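Local coordinates for macrodomain protein (Streptomyces coelicolor, PDB 5E3B), which probably removes ADP-ribose from ADP-ribosylated thymidine in DNA by hydrolysis, as a member of the macrodomain family, at residues Thr32-Ser35 and Met41-His44; Leu58-Ser61 and Gln66-Ala69; Phe83-Val88 and Tyr119-Thr124; Ala100-Gln105 and Gly127-Arg132. All coordinates share one frame; numbering follows the deposited sequence. Where two conformers were deposited one is given.

Interaction 1. Residues Thr32-Ser35 and Met41-His44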
# COMPACT_ATOMS: atom_id res chain seq x y z
N THR A 32 4.70 7.28 6.13
CA THR A 32 5.85 7.54 5.24
C THR A 32 7.12 7.72 5.93
O THR A 32 8.17 7.85 5.28
CB THR A 32 5.56 8.72 4.27
OG1 THR A 32 5.58 9.97 4.97
CG2 THR A 32 4.28 8.49 3.53
N ALA A 33 7.13 7.69 7.26
CA ALA A 33 8.34 7.73 7.99
C ALA A 33 8.48 6.67 9.04
O ALA A 33 8.63 6.99 10.20
CB ALA A 33 8.49 9.11 8.61
N PRO A 34 8.48 5.40 8.65
CA PRO A 34 8.66 4.33 9.67
C PRO A 34 10.02 4.43 10.31
O PRO A 34 10.99 4.76 9.60
CB PRO A 34 8.55 3.02 8.85
CG PRO A 34 8.26 3.40 7.47
CD PRO A 34 8.42 4.86 7.29
N SER A 35 10.11 4.10 11.59
CA SER A 35 11.34 4.31 12.36
C SER A 35 11.89 3.00 12.86
O SER A 35 12.22 2.83 14.03
CB SER A 35 11.07 5.22 13.54
OG SER A 35 10.06 4.64 14.35
N MET A 41 8.63 -1.25 3.80
CA MET A 41 7.75 -1.15 2.65
C MET A 41 6.48 -0.51 3.10
O MET A 41 5.82 -1.01 3.99
CB MET A 41 7.47 -2.49 2.01
CG MET A 41 6.65 -2.36 0.80
SD MET A 41 6.27 -3.94 0.07
CE MET A 41 7.82 -4.48 -0.53
N ILE A 42 6.16 0.60 2.43
CA ILE A 42 4.96 1.38 2.73
C ILE A 42 3.91 1.05 1.69
O ILE A 42 4.11 1.36 0.53
CB ILE A 42 5.31 2.85 2.73
CG1 ILE A 42 6.44 3.15 3.74
CG2 ILE A 42 4.11 3.71 2.95
CD1 ILE A 42 7.15 4.38 3.36
N ALA A 43 2.80 0.43 2.08
CA ALA A 43 1.82 -0.06 1.14
C ALA A 43 0.54 0.70 1.31
O ALA A 43 0.10 0.94 2.47
CB ALA A 43 1.52 -1.54 1.41
N HIS A 44 -0.06 1.11 0.19
CA HIS A 44 -1.26 1.91 0.25
C HIS A 44 -2.13 1.64 -0.96
O HIS A 44 -1.69 1.18 -2.01
CB HIS A 44 -0.89 3.38 0.44
CG HIS A 44 -0.24 3.98 -0.79
ND1 HIS A 44 -0.80 4.99 -1.53
CD2 HIS A 44 0.90 3.64 -1.43
CE1 HIS A 44 -0.06 5.25 -2.58
NE2 HIS A 44 0.97 4.44 -2.57

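Interaction 2. Residues Leu58-Ser61 and Gln66-Ala69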
# COMPACT_ATOMS: atom_id res chain seq x y z
N LEU A 58 -1.14 12.18 -1.16
CA LEU A 58 -0.49 13.49 -0.98
C LEU A 58 0.59 13.49 0.05
O LEU A 58 1.65 14.19 -0.10
CB LEU A 58 -1.51 14.58 -0.74
CG LEU A 58 -2.44 14.88 -1.90
CD1 LEU A 58 -3.32 16.01 -1.50
CD2 LEU A 58 -1.79 15.12 -3.25
N ALA A 59 0.44 12.63 1.08
CA ALA A 59 1.45 12.45 2.08
C ALA A 59 2.72 11.81 1.46
O ALA A 59 3.83 12.19 1.71
CB ALA A 59 1.01 11.58 3.25
N VAL A 60 2.47 10.85 0.56
CA VAL A 60 3.61 10.23 -0.16
C VAL A 60 4.37 11.29 -1.01
O VAL A 60 5.59 11.35 -0.90
CB VAL A 60 3.10 9.03 -1.02
CG1 VAL A 60 4.19 8.47 -1.89
CG2 VAL A 60 2.53 8.00 -0.10
N SER A 61 3.61 12.07 -1.76
CA SER A 61 4.27 13.10 -2.64
C SER A 61 4.91 14.23 -1.83
O SER A 61 5.88 14.84 -2.29
CB SER A 61 3.33 13.56 -3.70
OG SER A 61 3.00 12.56 -4.62
N GLN A 66 8.98 10.07 -6.61
CA GLN A 66 9.03 8.84 -7.43
C GLN A 66 7.70 8.05 -7.47
O GLN A 66 7.30 7.57 -8.53
CB GLN A 66 10.17 7.91 -7.16
CG GLN A 66 11.53 8.51 -7.47
CD GLN A 66 12.08 9.29 -6.26
OE1 GLN A 66 11.42 9.49 -5.26
NE2 GLN A 66 13.32 9.82 -6.42
N PRO A 67 7.05 7.80 -6.31
CA PRO A 67 5.85 7.00 -6.38
C PRO A 67 4.74 7.54 -7.25
O PRO A 67 4.14 6.80 -8.03
CB PRO A 67 5.45 6.83 -4.90
CG PRO A 67 6.71 7.00 -4.18
CD PRO A 67 7.43 8.09 -4.93
N GLU A 68 4.47 8.84 -7.13
CA GLU A 68 3.50 9.45 -7.97
C GLU A 68 3.87 9.40 -9.51
O GLU A 68 3.04 9.05 -10.32
CB GLU A 68 3.22 10.91 -7.53
CG GLU A 68 2.24 11.65 -8.41
CD GLU A 68 1.94 13.09 -8.05
OE1 GLU A 68 2.44 13.62 -7.02
OE2 GLU A 68 1.20 13.73 -8.84
N ALA A 69 5.10 9.74 -9.81
CA ALA A 69 5.56 9.66 -11.19
C ALA A 69 5.41 8.28 -11.73
O ALA A 69 4.86 8.12 -12.87
CB ALA A 69 7.00 10.10 -11.26
O HOH W 1 4.98 10.43 -4.83

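Interaction 3. Residues Phe83-Val88 and Tyr119-Thr124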
# COMPACT_ATOMS: atom_id res chain seq x y z
N PHE A 83 -0.96 -2.87 -15.43
CA PHE A 83 -1.84 -2.03 -14.64
C PHE A 83 -3.26 -2.54 -14.64
O PHE A 83 -3.83 -2.79 -15.72
CB PHE A 83 -1.83 -0.58 -15.18
CG PHE A 83 -2.63 0.36 -14.34
CD1 PHE A 83 -3.99 0.52 -14.58
CD2 PHE A 83 -2.05 1.11 -13.34
CE1 PHE A 83 -4.74 1.41 -13.83
CE2 PHE A 83 -2.77 1.97 -12.55
CZ PHE A 83 -4.13 2.11 -12.78
N GLY A 84 -3.83 -2.69 -13.45
CA GLY A 84 -5.18 -3.18 -13.24
C GLY A 84 -5.43 -3.53 -11.82
O GLY A 84 -4.51 -3.62 -11.01
N LEU A 85 -6.68 -3.82 -11.53
CA LEU A 85 -7.11 -4.21 -10.16
C LEU A 85 -6.35 -5.40 -9.65
O LEU A 85 -6.19 -6.40 -10.42
CB LEU A 85 -8.62 -4.44 -10.07
CG LEU A 85 -9.48 -3.13 -10.10
CD1 LEU A 85 -10.95 -3.47 -10.38
CD2 LEU A 85 -9.40 -2.34 -8.83
N GLY A 86 -5.84 -5.28 -8.44
CA GLY A 86 -4.98 -6.32 -7.79
C GLY A 86 -3.48 -6.27 -8.08
O GLY A 86 -2.69 -6.87 -7.36
N ALA A 87 -3.04 -5.47 -9.05
CA ALA A 87 -1.63 -5.31 -9.35
C ALA A 87 -1.00 -4.32 -8.37
O ALA A 87 -1.67 -3.52 -7.74
CB ALA A 87 -1.38 -4.87 -10.77
N VAL A 88 0.31 -4.48 -8.24
CA VAL A 88 1.09 -3.68 -7.32
C VAL A 88 2.39 -3.28 -8.01
O VAL A 88 3.03 -4.09 -8.68
CB VAL A 88 1.42 -4.42 -6.04
CG1 VAL A 88 2.18 -3.47 -5.10
CG2 VAL A 88 0.21 -4.93 -5.38
N TYR A 119 -12.63 -6.06 -2.50
CA TYR A 119 -12.10 -7.10 -1.59
C TYR A 119 -11.13 -8.01 -2.35
O TYR A 119 -10.06 -8.29 -1.83
CB TYR A 119 -13.27 -7.92 -1.04
CG TYR A 119 -12.90 -9.02 -0.07
CD1 TYR A 119 -12.79 -8.75 1.28
CD2 TYR A 119 -12.59 -10.33 -0.51
CE1 TYR A 119 -12.44 -9.72 2.21
CE2 TYR A 119 -12.27 -11.31 0.45
CZ TYR A 119 -12.19 -10.97 1.78
OH TYR A 119 -11.86 -11.87 2.76
N GLU A 120 -11.49 -8.48 -3.55
CA GLU A 120 -10.63 -9.43 -4.27
C GLU A 120 -9.34 -8.71 -4.68
O GLU A 120 -8.28 -9.31 -4.71
CB GLU A 120 -11.31 -10.05 -5.51
CG GLU A 120 -12.60 -10.85 -5.20
N ALA A 121 -9.49 -7.45 -5.13
CA ALA A 121 -8.33 -6.65 -5.58
C ALA A 121 -7.36 -6.39 -4.45
O ALA A 121 -6.19 -6.57 -4.60
CB ALA A 121 -8.82 -5.31 -6.10
N ILE A 122 -7.89 -5.97 -3.31
CA ILE A 122 -7.04 -5.72 -2.14
C ILE A 122 -6.35 -7.01 -1.66
O ILE A 122 -5.20 -6.96 -1.26
CB ILE A 122 -7.83 -5.09 -1.00
CG1 ILE A 122 -8.17 -3.69 -1.36
CG2 ILE A 122 -7.06 -5.17 0.33
CD1 ILE A 122 -7.03 -2.72 -1.07
N GLY A 123 -7.10 -8.12 -1.63
CA GLY A 123 -6.52 -9.41 -1.23
C GLY A 123 -5.33 -9.79 -2.08
O GLY A 123 -4.24 -10.11 -1.61
N THR A 124 -5.52 -9.73 -3.40
CA THR A 124 -4.51 -10.07 -4.37
C THR A 124 -3.26 -9.16 -4.20
O THR A 124 -2.10 -9.60 -4.16
CB THR A 124 -5.07 -9.96 -5.78
OG1 THR A 124 -6.12 -11.00 -5.87
CG2 THR A 124 -4.05 -10.21 -6.81

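Interaction 4. Residues Ala100-Gln105 and Gly127-Arg132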
# COMPACT_ATOMS: atom_id res chain seq x y z
N ALA A 100 4.70 0.68 -2.10
CA ALA A 100 3.95 -0.25 -2.89
C ALA A 100 2.63 0.41 -3.22
O ALA A 100 1.77 0.62 -2.35
CB ALA A 100 3.66 -1.57 -2.08
N ASN A 101 2.49 0.81 -4.48
CA ASN A 101 1.27 1.36 -4.97
C ASN A 101 0.33 0.19 -5.41
O ASN A 101 0.59 -0.49 -6.42
CB ASN A 101 1.50 2.25 -6.20
CG ASN A 101 2.35 3.49 -5.97
OD1 ASN A 101 2.45 4.07 -4.90
ND2 ASN A 101 3.04 3.87 -7.06
N MET A 102 -0.66 -0.08 -4.59
CA MET A 102 -1.59 -1.23 -4.76
C MET A 102 -2.84 -0.73 -5.50
O MET A 102 -3.50 0.16 -4.98
CB MET A 102 -2.04 -1.80 -3.45
CG MET A 102 -0.90 -2.31 -2.58
SD MET A 102 -1.44 -3.20 -1.08
CE MET A 102 -2.10 -1.88 -0.16
N ILE A 103 -3.20 -1.37 -6.58
CA ILE A 103 -4.45 -0.96 -7.27
C ILE A 103 -5.59 -1.71 -6.62
O ILE A 103 -5.87 -2.89 -6.99
CB ILE A 103 -4.35 -1.20 -8.79
CG1 ILE A 103 -3.13 -0.55 -9.45
CG2 ILE A 103 -5.65 -0.68 -9.41
CD1 ILE A 103 -2.91 0.92 -9.12
N GLY A 104 -6.21 -1.06 -5.65
CA GLY A 104 -7.17 -1.74 -4.82
C GLY A 104 -8.52 -1.17 -4.85
O GLY A 104 -9.45 -1.83 -4.33
N GLN A 105 -8.68 0.04 -5.39
CA GLN A 105 -9.93 0.80 -5.32
C GLN A 105 -10.44 0.97 -6.74
O GLN A 105 -9.72 1.38 -7.65
CB GLN A 105 -9.69 2.15 -4.66
CG GLN A 105 -10.85 3.07 -4.77
CD GLN A 105 -10.48 4.42 -4.29
OE1 GLN A 105 -9.39 4.61 -3.74
NE2 GLN A 105 -11.32 5.40 -4.58
N GLY A 127 -1.35 -9.86 -1.08
CA GLY A 127 -0.55 -11.03 -1.28
C GLY A 127 0.71 -10.79 -2.05
O GLY A 127 1.81 -11.31 -1.74
N ARG A 128 0.59 -9.96 -3.09
CA ARG A 128 1.77 -9.56 -3.82
C ARG A 128 2.78 -8.73 -3.03
O ARG A 128 4.00 -8.88 -3.20
CB ARG A 128 1.38 -8.83 -5.09
CG ARG A 128 0.64 -9.76 -6.00
CD ARG A 128 0.26 -9.16 -7.33
NE ARG A 128 -0.47 -10.17 -8.10
CZ ARG A 128 -0.96 -9.97 -9.34
NH1 ARG A 128 -0.72 -8.83 -9.98
NH2 ARG A 128 -1.68 -10.95 -9.95
N VAL A 129 2.28 -7.83 -2.18
CA VAL A 129 3.12 -7.13 -1.22
C VAL A 129 3.85 -8.11 -0.33
O VAL A 129 5.01 -7.95 -0.05
CB VAL A 129 2.26 -6.12 -0.41
CG1 VAL A 129 3.01 -5.56 0.77
CG2 VAL A 129 1.82 -4.96 -1.32
N ALA A 130 3.09 -9.10 0.19
CA ALA A 130 3.68 -10.10 1.04
C ALA A 130 4.79 -10.85 0.32
O ALA A 130 5.83 -11.06 0.91
CB ALA A 130 2.67 -11.04 1.57
N ASP A 131 4.56 -11.27 -0.92
CA ASP A 131 5.65 -11.97 -1.68
C ASP A 131 6.90 -11.13 -1.69
O ASP A 131 8.05 -11.58 -1.52
CB ASP A 131 5.21 -12.34 -3.07
CG ASP A 131 3.96 -13.30 -3.09
OD1 ASP A 131 3.77 -14.08 -2.13
OD2 ASP A 131 3.13 -13.20 -4.02
N ARG A 132 6.74 -9.84 -2.06
CA ARG A 132 7.93 -8.93 -2.20
C ARG A 132 8.57 -8.60 -0.89
O ARG A 132 9.80 -8.59 -0.73
CB ARG A 132 7.46 -7.72 -3.00
CG ARG A 132 8.50 -6.70 -3.44
CD ARG A 132 9.42 -7.29 -4.49
NE ARG A 132 10.38 -6.24 -4.91
CZ ARG A 132 11.71 -6.39 -4.93
NH1 ARG A 132 12.32 -7.50 -4.60
NH2 ARG A 132 12.45 -5.34 -5.33

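Interaction 1. Residues Thr32-Ser35 and Met41-His44
Ile42 reaches out from strand 40-47 and slips its delta methyl under the loop that carries Thr32 and Pro34. Its CD1 lies 3.9 Å from Thr32 CA and 4.1 Å from Thr32 O, so on this side the branched side chain leans on backbone rather than on another side chain. The other support is the ring of Pro34, set askew to the isoleucine: Pro34 CD is 4.2 Å from Ile42 CD1, and Pro34 CG lies equally far from Ile42 CG1. The longer arm of Ile42 turns away from its own carbonyl carbon (chi1 -57°), and a nearly extended second torsion (chi2 157°) carries CD1 the rest of the way to the loop. These are ordinary van der Waals separations; the side-chain part is apolar, with Thr32 contributing backbone.

Each residue suits its place. A beta-branched isoleucine fits a strand and offers a long hydrocarbon arm; proline presents a rigid, greasy ring where the loop passes over the sheet, and it also touches His141 of the adjacent strand. Thr32 gives the isoleucine its backbone and keeps its hydroxyl for hydrogen bonds with Asp30 and Arg63, the latter on helix 56-63. Phe56 of that helix touches both Thr32 and Ile42, so the helix also covers this contact. Met41 and Ala43, by contrast, point to the other face of the sheet. A central strand with an apolar layer on both faces is characteristic of the three-layer alpha/beta/alpha sandwich of the macrodomain.

Interaction 2. Residues Leu58-Ser61 and Gln66-Ala69
Pro67, in the first turn of helix 66-76, meets Val60 of helix 56-63, whose CG1 rests against the CB-CG side of the proline ring. Val60 CG1 sits 3.7 Å from both Pro67 CB and Pro67 CG, and the two side chains are skewed against each other. The methyl gets there because CG1 stands opposite the valine's own backbone nitrogen (chi1 174°). Proline is well placed at a helix start, where its missing N-H costs no helical bond and its ring can fill an apolar patch; Trp52 also touches both Val60 and Pro67. The carbonyl of Pro67 is used as well, accepting a hydrogen bond from Asn101 ND2.

Next in sequence, Glu68 brings the polar half. Its chain is fully extended from the helix, with CG opposite the backbone nitrogen (chi1 177°), and this sends the carboxylate across to Ser61. Ser61 OG donates to Glu68 OE1 over 2.7 Å, coming in on the anti side of that oxygen and 25° out of the carboxylate plane. A water links the same two residues by a second route: it gives a hydrogen bond to Ser61 OG at 2.9 Å and takes one from Glu68 N at 2.8 Å, serving an N-H in the first turn, where the regular helical bonds are only beginning.

Small and hydroxylated, Ser61 can act as a junction: its OG donates to the glutamate while accepting from the water and from Trp52 NE1. The second carboxylate oxygen, OE2, forms a salt bridge with Arg72. With an arginine, a hydroxyl donor and the positive end of its own helix close by, Glu68 would be expected to stay ionised.

Interaction 3. Residues Phe83-Val88 and Tyr119-Thr124
This is a close backbone contact between a glycine-containing turn, just ahead of strand 88-94, and the first turns of helix 119-136. Gly86 CA lies only 4.0 Å from Ala121 CA. Gly86 CA also approaches Ala121 O at 3.4 Å in a CA-H...O contact with an angle of 149° at the hydrogen. Two small residues permit this: glycine has no side chain to hold the helix off, and alanine offers just a methyl.

The turn from Gly84 to Ala87 is of type II, closed by Ala87 N bonding Gly84 O at 3.1 Å. Gly86 occupies its third position with a positive phi (86°), which glycine adopts easily. At the flanks, Leu85 rests its CB and its CD2 on the Ala121 methyl, each 4.1 Å from Ala121 CB, while Thr124 lays its CG2 3.6 Å from Gly86 O. That methyl points to the turn because it stands opposite the threonine nitrogen.

Backbone hydrogen bonds join Gly86 and Ala87 to Ile103 of strand 97-105, and Val88 runs on beneath the helix to touch Ala125 and Val129. On another side of the helix, Ile122 packs on Leu160 of helix 154-166.

Interaction 4. Residues Ala100-Gln105 and Gly127-Arg132
One methyl carries the tight half of this contact: Val129 CG2, directed from helix 119-136 down onto strand 97-105. It lies 3.7 Å from Met102 SD, 4.0 Å from Met102 CG and 3.9 Å from Ala100 CB, and so nestles between two residues of the same strand face. Ala100 gives the helix a low place to settle, its methyl aimed at the valine. Met102 rises higher beside it. Its CG stands opposite its own carbonyl carbon (chi1 -59°); with an extended chi2 this brings the thioether sulfur to Val129, the bend at chi3 (-70°) turns CE away from it, and the two side chains cross at about a right angle. Soft and flexible, methionine adapts well to such a fit, while the beta-branched valine makes a compact, rigid knob. The other valine methyl, CG1, is spent on Met41 of the neighbouring strand.

All three touching residues are buried and apolar. The outer side of the helix is quite different: Arg128 and Asp131 are exposed, the latter in a salt bridge to Arg168. Arg132 lies along the margin, its side chain touching Met41 and Phe90 while its NH1 pairs with Glu135. Between Ala100 and Met102, Asn101 points to the opposite face of the sheet, where its amide forms hydrogen bonds with His44 and Gln89.

A helix packed through small and aliphatic residues on one face of the mixed sheet fits the alpha/beta/alpha sandwich of the macrodomain, with helix 119-136 in one of its outer layers.

In the fold
From the N terminus, interaction 1 closes the short loop that leads into strand 40-47, and interaction 2 then closes the tight turn between helices 56-63 and 66-76. The two come in series and touch where Thr32 packs on Val60. Interactions 3 and 4 are interlaced: 83-88 precedes 100-105, and their partners 119-124 and 127-132 follow in the same order along one helix, so the two closures cross. Strand 97-105 is the common link. It pairs with 40-47 of interaction 1, meets interaction 2 through Asn101, and bonds to the turn of interaction 3 through Ile103. Together they bind both helical layers to the central sheet.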